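Long-range contact in cruciform cutting endonuclease 1, mitochondrial (Schizosaccharomyces pombe, PDB 1KCF), which resolves four-way Holliday junctions by cutting at the point of strand exchange after CT and TT sequences, and is probably important for maintaining mitochondrial DNA: residues Phe89-Phe102 against Arg134-His146. Residues are numbered along the deposited sequence; the frame is centred on the assembly and turned at random.
Sequences FQPSSMADLSIQLF and RVNMLESMLYALH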
loop_
_atom_site.group_PDB
_atom_site.type_symbol
_atom_site.label_atom_id
_atom_site.label_comp_id
_atom_site.label_asym_id
_atom_site.label_seq_id
_atom_site.Cartn_x
_atom_site.Cartn_y
_atom_site.Cartn_z
ATOM N N PHE A 89 10.266 5.077 -7.335
ATOM C CA PHE A 89 9.510 4.094 -6.582
ATOM C C PHE A 89 9.823 4.060 -5.093
ATOM O O PHE A 89 9.735 3.016 -4.444
ATOM C CB PHE A 89 9.705 2.721 -7.220
ATOM C CG PHE A 89 9.459 2.719 -8.704
ATOM C CD1 PHE A 89 10.521 2.698 -9.598
ATOM C CD2 PHE A 89 8.163 2.785 -9.203
ATOM C CE1 PHE A 89 10.301 2.744 -10.969
ATOM C CE2 PHE A 89 7.931 2.832 -10.576
ATOM C CZ PHE A 89 9.004 2.812 -11.460
ATOM N N GLN A 90 10.182 5.222 -4.557
ATOM C CA GLN A 90 10.469 5.356 -3.137
ATOM C C GLN A 90 9.113 5.527 -2.445
ATOM O O GLN A 90 8.250 6.252 -2.937
ATOM C CB GLN A 90 11.347 6.578 -2.896
ATOM N N PRO A 91 8.911 4.859 -1.297
ATOM C CA PRO A 91 7.663 4.926 -0.530
ATOM C C PRO A 91 6.999 6.302 -0.500
ATOM O O PRO A 91 5.777 6.410 -0.611
ATOM C CB PRO A 91 8.092 4.453 0.853
ATOM C CG PRO A 91 9.114 3.414 0.523
ATOM C CD PRO A 91 9.932 4.091 -0.560
ATOM N N SER A 92 7.803 7.351 -0.361
ATOM C CA SER A 92 7.279 8.711 -0.318
ATOM C C SER A 92 6.825 9.198 -1.692
ATOM O O SER A 92 5.892 9.996 -1.803
ATOM C CB SER A 92 8.335 9.657 0.242
ATOM N N SER A 93 7.496 8.725 -2.736
ATOM C CA SER A 93 7.166 9.120 -4.099
ATOM C C SER A 93 5.887 8.430 -4.575
ATOM O O SER A 93 5.095 9.008 -5.324
ATOM C CB SER A 93 8.326 8.773 -5.036
ATOM O OG SER A 93 8.095 9.274 -6.343
ATOM N N MET A 94 5.695 7.194 -4.133
ATOM C CA MET A 94 4.515 6.425 -4.504
ATOM C C MET A 94 3.267 6.980 -3.825
ATOM O O MET A 94 2.189 6.997 -4.414
ATOM C CB MET A 94 4.711 4.952 -4.141
ATOM C CG MET A 94 5.669 4.216 -5.072
ATOM S SD MET A 94 5.118 4.270 -6.797
ATOM C CE MET A 94 3.677 3.205 -6.711
ATOM N N ALA A 95 3.419 7.435 -2.586
ATOM C CA ALA A 95 2.295 8.004 -1.852
ATOM C C ALA A 95 1.822 9.212 -2.636
ATOM O O ALA A 95 0.625 9.444 -2.782
ATOM C CB ALA A 95 2.734 8.418 -0.459
ATOM N N ASP A 96 2.780 9.974 -3.153
ATOM C CA ASP A 96 2.484 11.164 -3.941
ATOM C C ASP A 96 1.675 10.795 -5.181
ATOM O O ASP A 96 0.704 11.466 -5.523
ATOM C CB ASP A 96 3.784 11.850 -4.361
ATOM C CG ASP A 96 3.546 13.060 -5.237
ATOM O OD1 ASP A 96 2.856 13.997 -4.789
ATOM O OD2 ASP A 96 4.050 13.073 -6.380
ATOM N N LEU A 97 2.088 9.729 -5.859
ATOM C CA LEU A 97 1.385 9.277 -7.052
ATOM C C LEU A 97 0.002 8.740 -6.680
ATOM O O LEU A 97 -0.988 9.035 -7.352
ATOM C CB LEU A 97 2.191 8.183 -7.762
ATOM C CG LEU A 97 1.571 7.551 -9.013
ATOM C CD1 LEU A 97 1.474 8.581 -10.129
ATOM C CD2 LEU A 97 2.424 6.376 -9.453
ATOM N N SER A 98 -0.059 7.954 -5.610
ATOM C CA SER A 98 -1.322 7.380 -5.169
ATOM C C SER A 98 -2.338 8.458 -4.810
ATOM O O SER A 98 -3.521 8.329 -5.116
ATOM C CB SER A 98 -1.100 6.470 -3.962
ATOM O OG SER A 98 -0.192 5.428 -4.272
ATOM N N ILE A 99 -1.871 9.521 -4.164
ATOM C CA ILE A 99 -2.752 10.608 -3.757
ATOM C C ILE A 99 -3.309 11.369 -4.957
ATOM O O ILE A 99 -4.497 11.680 -4.995
ATOM C CB ILE A 99 -2.015 11.564 -2.788
ATOM C CG1 ILE A 99 -1.736 10.819 -1.479
ATOM C CG2 ILE A 99 -2.849 12.813 -2.519
ATOM C CD1 ILE A 99 -0.840 11.563 -0.508
ATOM N N GLN A 100 -2.468 11.655 -5.946
ATOM C CA GLN A 100 -2.943 12.360 -7.134
ATOM C C GLN A 100 -3.923 11.467 -7.891
ATOM O O GLN A 100 -5.007 11.897 -8.284
ATOM C CB GLN A 100 -1.783 12.709 -8.070
ATOM C CG GLN A 100 -0.676 13.544 -7.459
ATOM C CD GLN A 100 0.296 14.051 -8.511
ATOM O OE1 GLN A 100 1.515 14.042 -8.310
ATOM N NE2 GLN A 100 -0.239 14.501 -9.642
ATOM N N LEU A 101 -3.526 10.217 -8.098
ATOM C CA LEU A 101 -4.361 9.267 -8.815
ATOM C C LEU A 101 -5.703 9.111 -8.110
ATOM O O LEU A 101 -6.745 9.044 -8.754
ATOM C CB LEU A 101 -3.652 7.917 -8.902
ATOM C CG LEU A 101 -4.171 6.914 -9.929
ATOM C CD1 LEU A 101 -4.309 7.582 -11.302
ATOM C CD2 LEU A 101 -3.200 5.738 -10.001
ATOM N N PHE A 102 -5.666 9.067 -6.784
ATOM C CA PHE A 102 -6.871 8.918 -5.982
ATOM C C PHE A 102 -7.800 10.118 -6.168
ATOM O O PHE A 102 -8.985 9.953 -6.454
ATOM C CB PHE A 102 -6.501 8.782 -4.507
ATOM C CG PHE A 102 -7.677 8.537 -3.604
ATOM C CD1 PHE A 102 -8.209 7.258 -3.468
ATOM C CD2 PHE A 102 -8.258 9.586 -2.898
ATOM C CE1 PHE A 102 -9.307 7.028 -2.638
ATOM C CE2 PHE A 102 -9.354 9.370 -2.067
ATOM C CZ PHE A 102 -9.882 8.089 -1.936
ATOM N N ARG A 134 5.961 -2.397 -7.276
ATOM C CA ARG A 134 5.268 -1.205 -7.750
ATOM C C ARG A 134 3.750 -1.339 -7.675
ATOM O O ARG A 134 3.081 -0.482 -7.109
ATOM C CB ARG A 134 5.652 -0.897 -9.197
ATOM C CG ARG A 134 7.127 -0.682 -9.439
ATOM C CD ARG A 134 7.382 -0.507 -10.932
ATOM N NE ARG A 134 8.806 -0.492 -11.254
ATOM C CZ ARG A 134 9.292 -0.299 -12.476
ATOM N NH1 ARG A 134 8.466 -0.105 -13.496
ATOM N NH2 ARG A 134 10.603 -0.303 -12.681
ATOM N N VAL A 135 3.207 -2.408 -8.251
ATOM C CA VAL A 135 1.762 -2.605 -8.253
ATOM C C VAL A 135 1.183 -2.939 -6.883
ATOM O O VAL A 135 0.048 -2.566 -6.586
ATOM C CB VAL A 135 1.334 -3.707 -9.256
ATOM C CG1 VAL A 135 1.703 -3.286 -10.667
ATOM C CG2 VAL A 135 2.001 -5.036 -8.902
ATOM N N ASN A 136 1.944 -3.647 -6.055
ATOM C CA ASN A 136 1.450 -3.985 -4.725
ATOM C C ASN A 136 1.355 -2.709 -3.892
ATOM O O ASN A 136 0.418 -2.523 -3.114
ATOM C CB ASN A 136 2.387 -4.979 -4.027
ATOM C CG ASN A 136 2.389 -6.346 -4.688
ATOM O OD1 ASN A 136 1.520 -6.656 -5.505
ATOM N ND2 ASN A 136 3.361 -7.177 -4.327
ATOM N N MET A 137 2.338 -1.835 -4.073
ATOM C CA MET A 137 2.401 -0.581 -3.349
ATOM C C MET A 137 1.263 0.348 -3.756
ATOM O O MET A 137 0.612 0.949 -2.904
ATOM C CB MET A 137 3.744 0.103 -3.613
ATOM C CG MET A 137 4.175 1.039 -2.511
ATOM S SD MET A 137 5.761 1.811 -2.832
ATOM C CE MET A 137 6.822 0.359 -2.889
ATOM N N LEU A 138 1.039 0.461 -5.061
ATOM C CA LEU A 138 -0.014 1.309 -5.606
ATOM C C LEU A 138 -1.366 0.855 -5.069
ATOM O O LEU A 138 -2.138 1.647 -4.535
ATOM C CB LEU A 138 -0.022 1.220 -7.132
ATOM C CG LEU A 138 -0.161 2.531 -7.908
ATOM C CD1 LEU A 138 -0.501 2.213 -9.359
ATOM C CD2 LEU A 138 -1.248 3.398 -7.294
ATOM N N GLU A 139 -1.640 -0.433 -5.215
ATOM C CA GLU A 139 -2.886 -1.013 -4.741
ATOM C C GLU A 139 -3.077 -0.743 -3.252
ATOM O O GLU A 139 -4.132 -0.270 -2.828
ATOM C CB GLU A 139 -2.884 -2.523 -4.996
ATOM C CG GLU A 139 -4.015 -3.281 -4.325
ATOM C CD GLU A 139 -3.981 -4.769 -4.630
ATOM O OE1 GLU A 139 -4.350 -5.152 -5.759
ATOM O OE2 GLU A 139 -3.577 -5.557 -3.748
ATOM N N SER A 140 -2.049 -1.050 -2.467
ATOM C CA SER A 140 -2.090 -0.865 -1.021
ATOM C C SER A 140 -2.395 0.564 -0.597
ATOM O O SER A 140 -3.215 0.788 0.290
ATOM C CB SER A 140 -0.765 -1.293 -0.392
ATOM O OG SER A 140 -0.577 -2.685 -0.513
ATOM N N MET A 141 -1.725 1.522 -1.225
ATOM C CA MET A 141 -1.927 2.924 -0.890
ATOM C C MET A 141 -3.324 3.413 -1.265
ATOM O O MET A 141 -3.965 4.125 -0.487
ATOM C CB MET A 141 -0.850 3.784 -1.561
ATOM C CG MET A 141 0.563 3.439 -1.087
ATOM S SD MET A 141 1.846 4.558 -1.685
ATOM C CE MET A 141 3.161 4.235 -0.508
ATOM N N LEU A 142 -3.796 3.025 -2.448
ATOM C CA LEU A 142 -5.124 3.419 -2.904
ATOM C C LEU A 142 -6.185 2.912 -1.934
ATOM O O LEU A 142 -7.156 3.611 -1.649
ATOM C CB LEU A 142 -5.395 2.872 -4.310
ATOM C CG LEU A 142 -4.620 3.533 -5.454
ATOM C CD1 LEU A 142 -5.003 2.874 -6.766
ATOM C CD2 LEU A 142 -4.928 5.027 -5.502
ATOM N N TYR A 143 -5.992 1.699 -1.427
ATOM C CA TYR A 143 -6.922 1.098 -0.478
ATOM C C TYR A 143 -6.919 1.862 0.846
ATOM O O TYR A 143 -7.976 2.129 1.432
ATOM C CB TYR A 143 -6.544 -0.361 -0.228
ATOM C CG TYR A 143 -7.495 -1.345 -0.860
ATOM C CD1 TYR A 143 -8.659 -1.738 -0.201
ATOM C CD2 TYR A 143 -7.261 -1.843 -2.142
ATOM C CE1 TYR A 143 -9.571 -2.599 -0.802
ATOM C CE2 TYR A 143 -8.162 -2.702 -2.754
ATOM C CZ TYR A 143 -9.315 -3.075 -2.081
ATOM O OH TYR A 143 -10.217 -3.913 -2.692
ATOM N N ALA A 144 -5.723 2.204 1.318
ATOM C CA ALA A 144 -5.600 2.943 2.560
ATOM C C ALA A 144 -6.307 4.288 2.415
ATOM O O ALA A 144 -7.096 4.678 3.275
ATOM C CB ALA A 144 -4.130 3.152 2.901
ATOM N N LEU A 145 -6.028 4.996 1.323
ATOM C CA LEU A 145 -6.651 6.294 1.101
ATOM C C LEU A 145 -8.174 6.186 1.043
ATOM O O LEU A 145 -8.887 7.029 1.586
ATOM C CB LEU A 145 -6.123 6.929 -0.190
ATOM C CG LEU A 145 -4.654 7.363 -0.168
ATOM C CD1 LEU A 145 -4.298 8.051 -1.472
ATOM C CD2 LEU A 145 -4.413 8.300 1.003
ATOM N N HIS A 146 -8.668 5.142 0.388
ATOM C CA HIS A 146 -10.106 4.942 0.261
ATOM C C HIS A 146 -10.776 4.716 1.615
ATOM O O HIS A 146 -11.744 5.398 1.957
ATOM C CB HIS A 146 -10.386 3.761 -0.673
ATOM C CG HIS A 146 -11.824 3.347 -0.719
ATOM N ND1 HIS A 146 -12.366 2.438 0.166
ATOM C CD2 HIS A 146 -12.836 3.728 -1.534
ATOM C CE1 HIS A 146 -13.648 2.278 -0.101
ATOM N NE2 HIS A 146 -13.960 3.050 -1.129
#
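Ser98 of helix 91-102 sits as a knob in a hole formed by Leu138, Met141, Leu142 and Leu145 of helix 134-146, and the packing in this buried middle is close: Ser98 OG lies 3.2 Å from Met141 CB. The hydroxyl is turned back beside its own backbone N (chi1 -59°), which lets OG bond to Met94 O at 2.9 Å from above the carbonyl plane. That oxygen also accepts the amide of Ser98, so the buried hydroxyl is satisfied within its own helix and can face apolar neighbours. The axes approach to 9.2 Å and cross at -56°. Toward the N-terminal end of helix 91-102, Met94 CG meets Met137 SD at 3.3 Å, while the chain bends at its next two torsions and brings CE to Leu138. Toward the C-terminal end, the partly exposed Phe102 has CG anti to the backbone N, and the ring receives Leu145 CB centrally over one face, a CH-pi contact 4.0 Å from the centroid. The Phe89-Arg134 pair, also partly exposed, is built differently from the buried middle. The guanidinium of Arg134 lies flat on the Phe89 ring, planes 8° apart and centres 3.9 Å apart, and Arg134 CD rests over the same face; Ile49 touches both residues. An alanine at Arg134 would remove the guanidinium and is likely to leave the Phe89 ring without its stacked partner and freer to turn. Leu142 also meets Leu47 and Met116 of the central sheet, so helix 134-146 lies between that sheet and helix 91-102 in this RNase H-like fold. No hydrogen bond joins the segments, so cohesion probably comes mainly from burial of apolar and sulfur-bearing side chains, supplemented at the Phe89 end by cation-pi stacking.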